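Local coordinates for protein phospho-2-dehydro-3-deoxyheptonate aldolase (PDB 3TQK) that probably catalyses the condensation of phosphoenolpyruvate with erythrose 4-phosphate to give DAHP, the first step of chorismate biosynthesis, at residues Ile277-Asn291 against Met333-Arg345. Numbering follows the deposited sequence.
Sequences ISVLADICEQIKHSN and MLEMLAEAVQVRR
Met336, a selenomethionine, and Ile287 act as knobs at two levels of one helix pair, each set into a hole of the partner. Helices 277-289 and 333-344, the last two on the outside of the TIM barrel, run nearly parallel, 20° apart. The Met336 side chain sits among Ile277, Leu280, Ala281 and Cys284; bent at its last torsion, it puts CE against Ile277 O and 3.7 Å from Ala281 CA, with CB toward Cys284 SG. It crosses Ile277 at about a right angle, SE against CG1. On the barrel side, Leu280 splits its branches: CD1 crosses Leu337, and CD2 presses on Met333 CB at a tight 3.4 Å. Cys284 and Ala340 bring their CB atoms within 3.8 Å, consistent with small residues admitting a close approach, and the backbones converge further toward Lys288 and Arg344. Lys288, bent at chi2 and chi3, lays CG against Val343 CG1 and Ala340 O.

Ile287 fills the hole formed by Leu337, Ala340, Val341 and Arg344; its CG2 covers one face of the Arg344 guanidinium. Asn291 CA lies over the opposite face, its amide stacked with the planes 29° apart. Arg344 NE donates to Ile287 O at 2.8 Å, bent to 142°; NH2 donates to Ile293 O and weakly to Ser290 O, NH1 to Asp49 O. A cation so sandwiched and bonded is probably held in fixed rotation, tying the C-terminal helix to the chain entering strand 293-299, where the barrel closes on strand 51-56.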
ATOM      1  N   ILE A 277      26.612  -3.551 -13.560  1.00 43.55           N
ATOM      2  CA  ILE A 277      27.317  -4.470 -14.443  1.00 44.04           C
ATOM      3  C   ILE A 277      27.989  -5.615 -13.693  1.00 44.76           C
ATOM      4  O   ILE A 277      28.184  -6.686 -14.260  1.00 45.07           O
ATOM      5  CB  ILE A 277      28.362  -3.723 -15.340  1.00 46.17           C
ATOM      6  CG1 ILE A 277      28.680  -4.543 -16.597  1.00 46.43           C
ATOM      7  CG2 ILE A 277      29.644  -3.390 -14.558  1.00 47.92           C
ATOM      8  CD1 ILE A 277      29.499  -3.787 -17.647  1.00 48.46           C
ATOM      9  N   SER A 278      28.348  -5.413 -12.432  1.00 45.62           N
ATOM     10  CA  SER A 278      29.010  -6.481 -11.683  1.00 46.78           C
ATOM     11  C   SER A 278      27.968  -7.405 -11.054  1.00 44.56           C
ATOM     12  O   SER A 278      28.187  -8.612 -10.968  1.00 44.92           O
ATOM     13  CB  SER A 278      29.998  -5.924 -10.648  1.00 49.34           C
ATOM     14  OG  SER A 278      29.338  -5.465  -9.487  1.00 50.36           O
ATOM     15  N   VAL A 279      26.831  -6.848 -10.635  1.00 42.55           N
ATOM     16  CA  VAL A 279      25.674  -7.661 -10.258  1.00 40.27           C
ATOM     17  C   VAL A 279      25.221  -8.505 -11.457  1.00 38.92           C
ATOM     18  O   VAL A 279      24.946  -9.691 -11.306  1.00 38.40           O
ATOM     19  CB  VAL A 279      24.499  -6.801  -9.736  1.00 39.05           C
ATOM     20  CG1 VAL A 279      23.205  -7.637  -9.614  1.00 36.52           C
ATOM     21  CG2 VAL A 279      24.865  -6.157  -8.393  1.00 40.01           C
ATOM     22  N   LEU A 280      25.169  -7.898 -12.642  1.00 38.44           N
ATOM     23  CA  LEU A 280      24.806  -8.623 -13.872  1.00 36.96           C
ATOM     24  C   LEU A 280      25.776  -9.763 -14.200  1.00 38.18           C
ATOM     25  O   LEU A 280      25.353 -10.821 -14.666  1.00 37.08           O
ATOM     26  CB  LEU A 280      24.713  -7.666 -15.064  1.00 36.65           C
ATOM     27  CG  LEU A 280      24.149  -8.283 -16.347  1.00 34.83           C
ATOM     28  CD1 LEU A 280      22.725  -8.790 -16.144  1.00 31.62           C
ATOM     29  CD2 LEU A 280      24.193  -7.281 -17.464  1.00 33.61           C
ATOM     30  N   ALA A 281      27.064  -9.555 -13.940  1.00 40.06           N
ATOM     31  CA  ALA A 281      28.074 -10.596 -14.169  1.00 41.46           C
ATOM     32  C   ALA A 281      27.785 -11.850 -13.352  1.00 40.93           C
ATOM     33  O   ALA A 281      27.952 -12.963 -13.845  1.00 41.30           O
ATOM     34  CB  ALA A 281      29.480 -10.073 -13.850  1.00 43.87           C
ATOM     35  N   ASP A 282      27.364 -11.666 -12.105  1.00 40.65           N
ATOM     36  CA  ASP A 282      26.983 -12.783 -11.236  1.00 40.28           C
ATOM     37  C   ASP A 282      25.721 -13.466 -11.778  1.00 37.85           C
ATOM     38  O   ASP A 282      25.616 -14.694 -11.788  1.00 37.37           O
ATOM     39  CB  ASP A 282      26.746 -12.270  -9.809  1.00 40.57           C
ATOM     40  CG  ASP A 282      26.635 -13.388  -8.781  1.00 40.94           C
ATOM     41  OD1 ASP A 282      25.621 -14.114  -8.784  1.00 40.43           O
ATOM     42  OD2 ASP A 282      27.542 -13.514  -7.937  1.00 43.47           O
ATOM     43  N   ILE A 283      24.769 -12.660 -12.233  1.00 36.28           N
ATOM     44  CA  ILE A 283      23.508 -13.184 -12.771  1.00 34.56           C
ATOM     45  C   ILE A 283      23.722 -13.972 -14.076  1.00 34.54           C
ATOM     46  O   ILE A 283      23.094 -15.003 -14.296  1.00 33.65           O
ATOM     47  CB  ILE A 283      22.482 -12.046 -12.986  1.00 32.91           C
ATOM     48  CG1 ILE A 283      22.065 -11.447 -11.636  1.00 33.07           C
ATOM     49  CG2 ILE A 283      21.258 -12.550 -13.733  1.00 31.32           C
ATOM     50  CD1 ILE A 283      21.229 -10.209 -11.743  1.00 30.87           C
ATOM     51  N   CYS A 284      24.609 -13.487 -14.938  1.00 36.08           N
ATOM     52  CA  CYS A 284      24.911 -14.179 -16.194  1.00 36.65           C
ATOM     53  C   CYS A 284      25.541 -15.542 -15.944  1.00 38.04           C
ATOM     54  O   CYS A 284      25.172 -16.524 -16.594  1.00 37.64           O
ATOM     55  CB  CYS A 284      25.806 -13.328 -17.085  1.00 37.70           C
ATOM     56  SG  CYS A 284      24.928 -11.906 -17.723  1.00 36.61           S
ATOM     57  N   GLU A 285      26.467 -15.608 -14.989  1.00 39.79           N
ATOM     58  CA  GLU A 285      27.071 -16.889 -14.618  1.00 41.25           C
ATOM     59  C   GLU A 285      25.980 -17.858 -14.174  1.00 39.61           C
ATOM     60  O   GLU A 285      26.021 -19.042 -14.528  1.00 40.00           O
ATOM     61  CB  GLU A 285      28.140 -16.715 -13.523  1.00 43.35           C
ATOM     62  CG  GLU A 285      28.747 -18.023 -12.978  1.00 45.95           C
ATOM     63  CD  GLU A 285      29.723 -18.732 -13.936  1.00 49.04           C
ATOM     64  OE1 GLU A 285      30.010 -18.216 -15.045  1.00 49.15           O
ATOM     65  OE2 GLU A 285      30.220 -19.819 -13.555  1.00 51.70           O
ATOM     66  N   GLN A 286      25.006 -17.357 -13.413  1.00 37.98           N
ATOM     67  CA  GLN A 286      23.900 -18.191 -12.950  1.00 36.55           C
ATOM     68  C   GLN A 286      23.026 -18.640 -14.112  1.00 35.06           C
ATOM     69  O   GLN A 286      22.660 -19.810 -14.197  1.00 34.76           O
ATOM     70  CB  GLN A 286      23.036 -17.458 -11.927  1.00 35.57           C
ATOM     71  CG  GLN A 286      23.628 -17.367 -10.541  1.00 37.19           C
ATOM     72  CD  GLN A 286      22.687 -16.662  -9.587  1.00 36.77           C
ATOM     73  OE1 GLN A 286      21.625 -17.183  -9.256  1.00 35.57           O
ATOM     74  NE2 GLN A 286      23.061 -15.462  -9.158  1.00 37.08           N
ATOM     75  N   ILE A 287      22.693 -17.700 -14.995  1.00 34.33           N
ATOM     76  CA  ILE A 287      21.860 -17.973 -16.169  1.00 33.12           C
ATOM     77  C   ILE A 287      22.418 -19.103 -17.035  1.00 34.49           C
ATOM     78  O   ILE A 287      21.662 -19.875 -17.632  1.00 33.33           O
ATOM     79  CB  ILE A 287      21.682 -16.699 -17.016  1.00 32.67           C
ATOM     80  CG1 ILE A 287      20.689 -15.755 -16.317  1.00 30.77           C
ATOM     81  CG2 ILE A 287      21.193 -17.041 -18.420  1.00 31.42           C
ATOM     82  CD1 ILE A 287      20.658 -14.353 -16.867  1.00 29.97           C
ATOM     83  N   LYS A 288      23.744 -19.210 -17.076  1.00 36.51           N
ATOM     84  CA  LYS A 288      24.407 -20.252 -17.850  1.00 38.07           C
ATOM     85  C   LYS A 288      24.123 -21.677 -17.360  1.00 38.32           C
ATOM     86  O   LYS A 288      24.124 -22.612 -18.161  1.00 38.69           O
ATOM     87  CB  LYS A 288      25.915 -19.991 -17.870  1.00 39.99           C
ATOM     88  CG  LYS A 288      26.310 -18.983 -18.925  1.00 41.50           C
ATOM     89  CD  LYS A 288      27.300 -17.923 -18.457  1.00 43.66           C
ATOM     90  CE  LYS A 288      28.734 -18.302 -18.633  1.00 45.52           C
ATOM     91  NZ  LYS A 288      29.535 -17.069 -18.844  1.00 47.29           N
ATOM     92  N   HIS A 289      23.864 -21.843 -16.066  1.00 38.34           N
ATOM     93  CA  HIS A 289      23.777 -23.182 -15.464  1.00 39.26           C
ATOM     94  C   HIS A 289      22.419 -23.543 -14.840  1.00 37.60           C
ATOM     95  O   HIS A 289      22.249 -24.641 -14.301  1.00 38.48           O
ATOM     96  CB  HIS A 289      24.893 -23.332 -14.428  1.00 41.22           C
ATOM     97  CG  HIS A 289      26.266 -23.313 -15.028  1.00 44.68           C
ATOM     98  ND1 HIS A 289      27.196 -22.338 -14.733  1.00 47.25           N
ATOM     99  CD2 HIS A 289      26.860 -24.143 -15.921  1.00 46.97           C
ATOM    100  CE1 HIS A 289      28.308 -22.576 -15.407  1.00 49.02           C
ATOM    101  NE2 HIS A 289      28.130 -23.664 -16.138  1.00 49.30           N
ATOM    102  N   SER A 290      21.457 -22.630 -14.932  1.00 35.51           N
ATOM    103  CA  SER A 290      20.136 -22.823 -14.362  1.00 33.71           C
ATOM    104  C   SER A 290      19.126 -21.947 -15.111  1.00 31.92           C
ATOM    105  O   SER A 290      19.459 -20.855 -15.562  1.00 31.23           O
ATOM    106  CB  SER A 290      20.168 -22.470 -12.875  1.00 34.11           C
ATOM    107  OG  SER A 290      18.870 -22.382 -12.322  1.00 32.48           O
ATOM    108  N   ASN A 291      17.900 -22.446 -15.252  1.00 30.66           N
ATOM    109  CA  ASN A 291      16.835 -21.713 -15.911  1.00 29.24           C
ATOM    110  C   ASN A 291      15.937 -21.001 -14.880  1.00 28.08           C
ATOM    111  O   ASN A 291      14.845 -20.568 -15.223  1.00 26.94           O
ATOM    112  CB  ASN A 291      16.003 -22.654 -16.812  1.00 28.88           C
ATOM    113  CG  ASN A 291      16.716 -23.010 -18.139  1.00 29.95           C
ATOM    114  OD1 ASN A 291      17.921 -23.210 -18.175  1.00 32.40           O
ATOM    115  ND2 ASN A 291      15.952 -23.108 -19.220  1.00 29.63           N
HETATM  116  N   MSE A 333      26.032  -4.764 -21.549  1.00 42.29           N
HETATM  117  CA  MSE A 333      25.250  -5.596 -20.662  1.00 40.47           C
HETATM  118  C   MSE A 333      24.348  -6.539 -21.470  1.00 38.39           C
HETATM  119  O   MSE A 333      24.202  -7.699 -21.113  1.00 37.20           O
HETATM  120  CB  MSE A 333      24.455  -4.719 -19.694  1.00 39.41           C
HETATM  121  CG  MSE A 333      25.365  -3.968 -18.731  1.00 42.34           C
HETATM  122 SE   MSE A 333      24.495  -2.586 -17.696  1.00 44.65          SE
HETATM  123  CE  MSE A 333      23.825  -3.718 -16.247  1.00 40.75           C
ATOM    124  N   LEU A 334      23.781  -6.050 -22.570  1.00 37.74           N
ATOM    125  CA  LEU A 334      22.996  -6.904 -23.459  1.00 36.70           C
ATOM    126  C   LEU A 334      23.890  -7.995 -24.069  1.00 38.10           C
ATOM    127  O   LEU A 334      23.511  -9.167 -24.101  1.00 36.84           O
ATOM    128  CB  LEU A 334      22.301  -6.082 -24.547  1.00 36.25           C
ATOM    129  CG  LEU A 334      21.236  -5.069 -24.094  1.00 34.69           C
ATOM    130  CD1 LEU A 334      20.840  -4.161 -25.247  1.00 33.98           C
ATOM    131  CD2 LEU A 334      19.995  -5.747 -23.513  1.00 31.78           C
ATOM    132  N   GLU A 335      25.087  -7.613 -24.516  1.00 40.55           N
ATOM    133  CA  GLU A 335      26.061  -8.585 -25.020  1.00 42.33           C
ATOM    134  C   GLU A 335      26.294  -9.683 -23.981  1.00 41.89           C
ATOM    135  O   GLU A 335      26.258 -10.869 -24.305  1.00 41.63           O
ATOM    136  CB  GLU A 335      27.395  -7.911 -25.382  1.00 45.04           C
ATOM    137  CG  GLU A 335      27.361  -7.034 -26.645  1.00 47.37           C
ATOM    138  CD  GLU A 335      28.622  -6.174 -26.819  1.00 52.00           C
ATOM    139  OE1 GLU A 335      29.657  -6.466 -26.173  1.00 55.05           O
ATOM    140  OE2 GLU A 335      28.581  -5.198 -27.608  1.00 54.12           O
HETATM  141  N   MSE A 336      26.522  -9.280 -22.733  1.00 41.85           N
HETATM  142  CA  MSE A 336      26.764 -10.233 -21.656  1.00 41.75           C
HETATM  143  C   MSE A 336      25.592 -11.183 -21.456  1.00 39.54           C
HETATM  144  O   MSE A 336      25.799 -12.375 -21.244  1.00 39.50           O
HETATM  145  CB  MSE A 336      27.035  -9.508 -20.343  1.00 42.20           C
HETATM  146  CG  MSE A 336      28.378  -8.823 -20.279  1.00 45.64           C
HETATM  147 SE   MSE A 336      28.394  -7.521 -18.837  1.00 46.89          SE
HETATM  148  CE  MSE A 336      28.427  -8.757 -17.325  1.00 44.26           C
ATOM    149  N   LEU A 337      24.374 -10.645 -21.497  1.00 37.51           N
ATOM    150  CA  LEU A 337      23.168 -11.454 -21.295  1.00 35.87           C
ATOM    151  C   LEU A 337      22.926 -12.433 -22.451  1.00 35.96           C
ATOM    152  O   LEU A 337      22.532 -13.581 -22.223  1.00 34.99           O
ATOM    153  CB  LEU A 337      21.939 -10.568 -21.088  1.00 33.97           C
ATOM    154  CG  LEU A 337      21.845  -9.966 -19.684  1.00 33.50           C
ATOM    155  CD1 LEU A 337      20.998  -8.727 -19.687  1.00 32.94           C
ATOM    156  CD2 LEU A 337      21.290 -10.985 -18.694  1.00 32.60           C
ATOM    157  N   ALA A 338      23.171 -11.970 -23.676  1.00 36.84           N
ATOM    158  CA  ALA A 338      22.982 -12.789 -24.858  1.00 37.21           C
ATOM    159  C   ALA A 338      23.986 -13.938 -24.867  1.00 38.87           C
ATOM    160  O   ALA A 338      23.649 -15.044 -25.283  1.00 38.59           O
ATOM    161  CB  ALA A 338      23.102 -11.944 -26.130  1.00 37.73           C
ATOM    162  N   GLU A 339      25.209 -13.686 -24.397  1.00 40.68           N
ATOM    163  CA  GLU A 339      26.198 -14.753 -24.281  1.00 42.54           C
ATOM    164  C   GLU A 339      25.762 -15.765 -23.229  1.00 41.19           C
ATOM    165  O   GLU A 339      25.857 -16.969 -23.451  1.00 41.55           O
ATOM    166  CB  GLU A 339      27.589 -14.218 -23.925  1.00 45.00           C
ATOM    167  CG  GLU A 339      28.687 -15.242 -24.229  1.00 49.16           C
ATOM    168  CD  GLU A 339      30.069 -14.859 -23.711  1.00 55.16           C
ATOM    169  OE1 GLU A 339      30.190 -13.979 -22.824  1.00 58.87           O
ATOM    170  OE2 GLU A 339      31.051 -15.459 -24.200  1.00 59.93           O
ATOM    171  N   ALA A 340      25.302 -15.265 -22.083  1.00 39.53           N
ATOM    172  CA  ALA A 340      24.783 -16.113 -21.017  1.00 38.27           C
ATOM    173  C   ALA A 340      23.731 -17.090 -21.533  1.00 36.67           C
ATOM    174  O   ALA A 340      23.764 -18.267 -21.187  1.00 36.55           O
ATOM    175  CB  ALA A 340      24.191 -15.259 -19.901  1.00 37.19           C
ATOM    176  N   VAL A 341      22.803 -16.596 -22.352  1.00 35.25           N
ATOM    177  CA  VAL A 341      21.745 -17.430 -22.912  1.00 33.94           C
ATOM    178  C   VAL A 341      22.319 -18.438 -23.912  1.00 35.55           C
ATOM    179  O   VAL A 341      21.948 -19.616 -23.892  1.00 35.36           O
ATOM    180  CB  VAL A 341      20.638 -16.587 -23.578  1.00 32.76           C
ATOM    181  CG1 VAL A 341      19.646 -17.479 -24.342  1.00 31.22           C
ATOM    182  CG2 VAL A 341      19.905 -15.759 -22.532  1.00 30.10           C
ATOM    183  N   GLN A 342      23.235 -17.998 -24.767  1.00 36.75           N
ATOM    184  CA  GLN A 342      23.832 -18.915 -25.748  1.00 38.52           C
ATOM    185  C   GLN A 342      24.490 -20.127 -25.062  1.00 39.42           C
ATOM    186  O   GLN A 342      24.315 -21.266 -25.502  1.00 39.56           O
ATOM    187  CB  GLN A 342      24.819 -18.181 -26.659  1.00 39.91           C
ATOM    188  CG  GLN A 342      24.130 -17.199 -27.608  1.00 40.47           C
ATOM    189  CD  GLN A 342      25.053 -16.110 -28.125  1.00 42.31           C
ATOM    190  OE1 GLN A 342      26.265 -16.259 -28.117  1.00 45.95           O
ATOM    191  NE2 GLN A 342      24.475 -15.010 -28.581  1.00 42.35           N
ATOM    192  N   VAL A 343      25.205 -19.878 -23.967  1.00 39.97           N
ATOM    193  CA  VAL A 343      25.856 -20.943 -23.211  1.00 41.02           C
ATOM    194  C   VAL A 343      24.831 -21.784 -22.454  1.00 39.82           C
ATOM    195  O   VAL A 343      25.004 -22.994 -22.275  1.00 40.49           O
ATOM    196  CB  VAL A 343      26.903 -20.370 -22.234  1.00 42.28           C
ATOM    197  CG1 VAL A 343      27.433 -21.451 -21.294  1.00 43.53           C
ATOM    198  CG2 VAL A 343      28.056 -19.737 -23.009  1.00 43.35           C
ATOM    199  N   ARG A 344      23.754 -21.143 -22.016  1.00 38.28           N
ATOM    200  CA  ARG A 344      22.672 -21.862 -21.372  1.00 36.99           C
ATOM    201  C   ARG A 344      22.148 -22.966 -22.292  1.00 37.35           C
ATOM    202  O   ARG A 344      21.895 -24.074 -21.832  1.00 37.24           O
ATOM    203  CB  ARG A 344      21.539 -20.910 -20.988  1.00 35.08           C
ATOM    204  CG  ARG A 344      20.410 -21.572 -20.265  1.00 33.15           C
ATOM    205  CD  ARG A 344      19.235 -20.647 -20.136  1.00 32.02           C
ATOM    206  NE  ARG A 344      19.156 -20.015 -18.827  1.00 30.33           N
ATOM    207  CZ  ARG A 344      18.218 -19.147 -18.476  1.00 29.61           C
ATOM    208  NH1 ARG A 344      17.281 -18.780 -19.342  1.00 29.15           N
ATOM    209  NH2 ARG A 344      18.218 -18.636 -17.245  1.00 31.24           N
ATOM    210  N   ARG A 345      22.021 -22.670 -23.585  1.00 37.77           N
ATOM    211  CA  ARG A 345      21.310 -23.557 -24.510  1.00 38.08           C
ATOM    212  C   ARG A 345      22.034 -24.844 -24.925  1.00 39.98           C
ATOM    213  O   ARG A 345      23.223 -24.841 -25.271  1.00 40.85           O
ATOM    214  CB  ARG A 345      20.882 -22.798 -25.766  1.00 37.85           C
ATOM    215  CG  ARG A 345      19.775 -21.782 -25.504  1.00 37.07           C
ATOM    216  CD  ARG A 345      18.998 -21.476 -26.764  1.00 37.56           C
ATOM    217  NE  ARG A 345      17.872 -20.589 -26.502  1.00 36.30           N
ATOM    218  CZ  ARG A 345      17.813 -19.304 -26.834  1.00 34.86           C
ATOM    219  NH1 ARG A 345      18.815 -18.706 -27.474  1.00 35.94           N
ATOM    220  NH2 ARG A 345      16.723 -18.615 -26.543  1.00 33.41           N
TER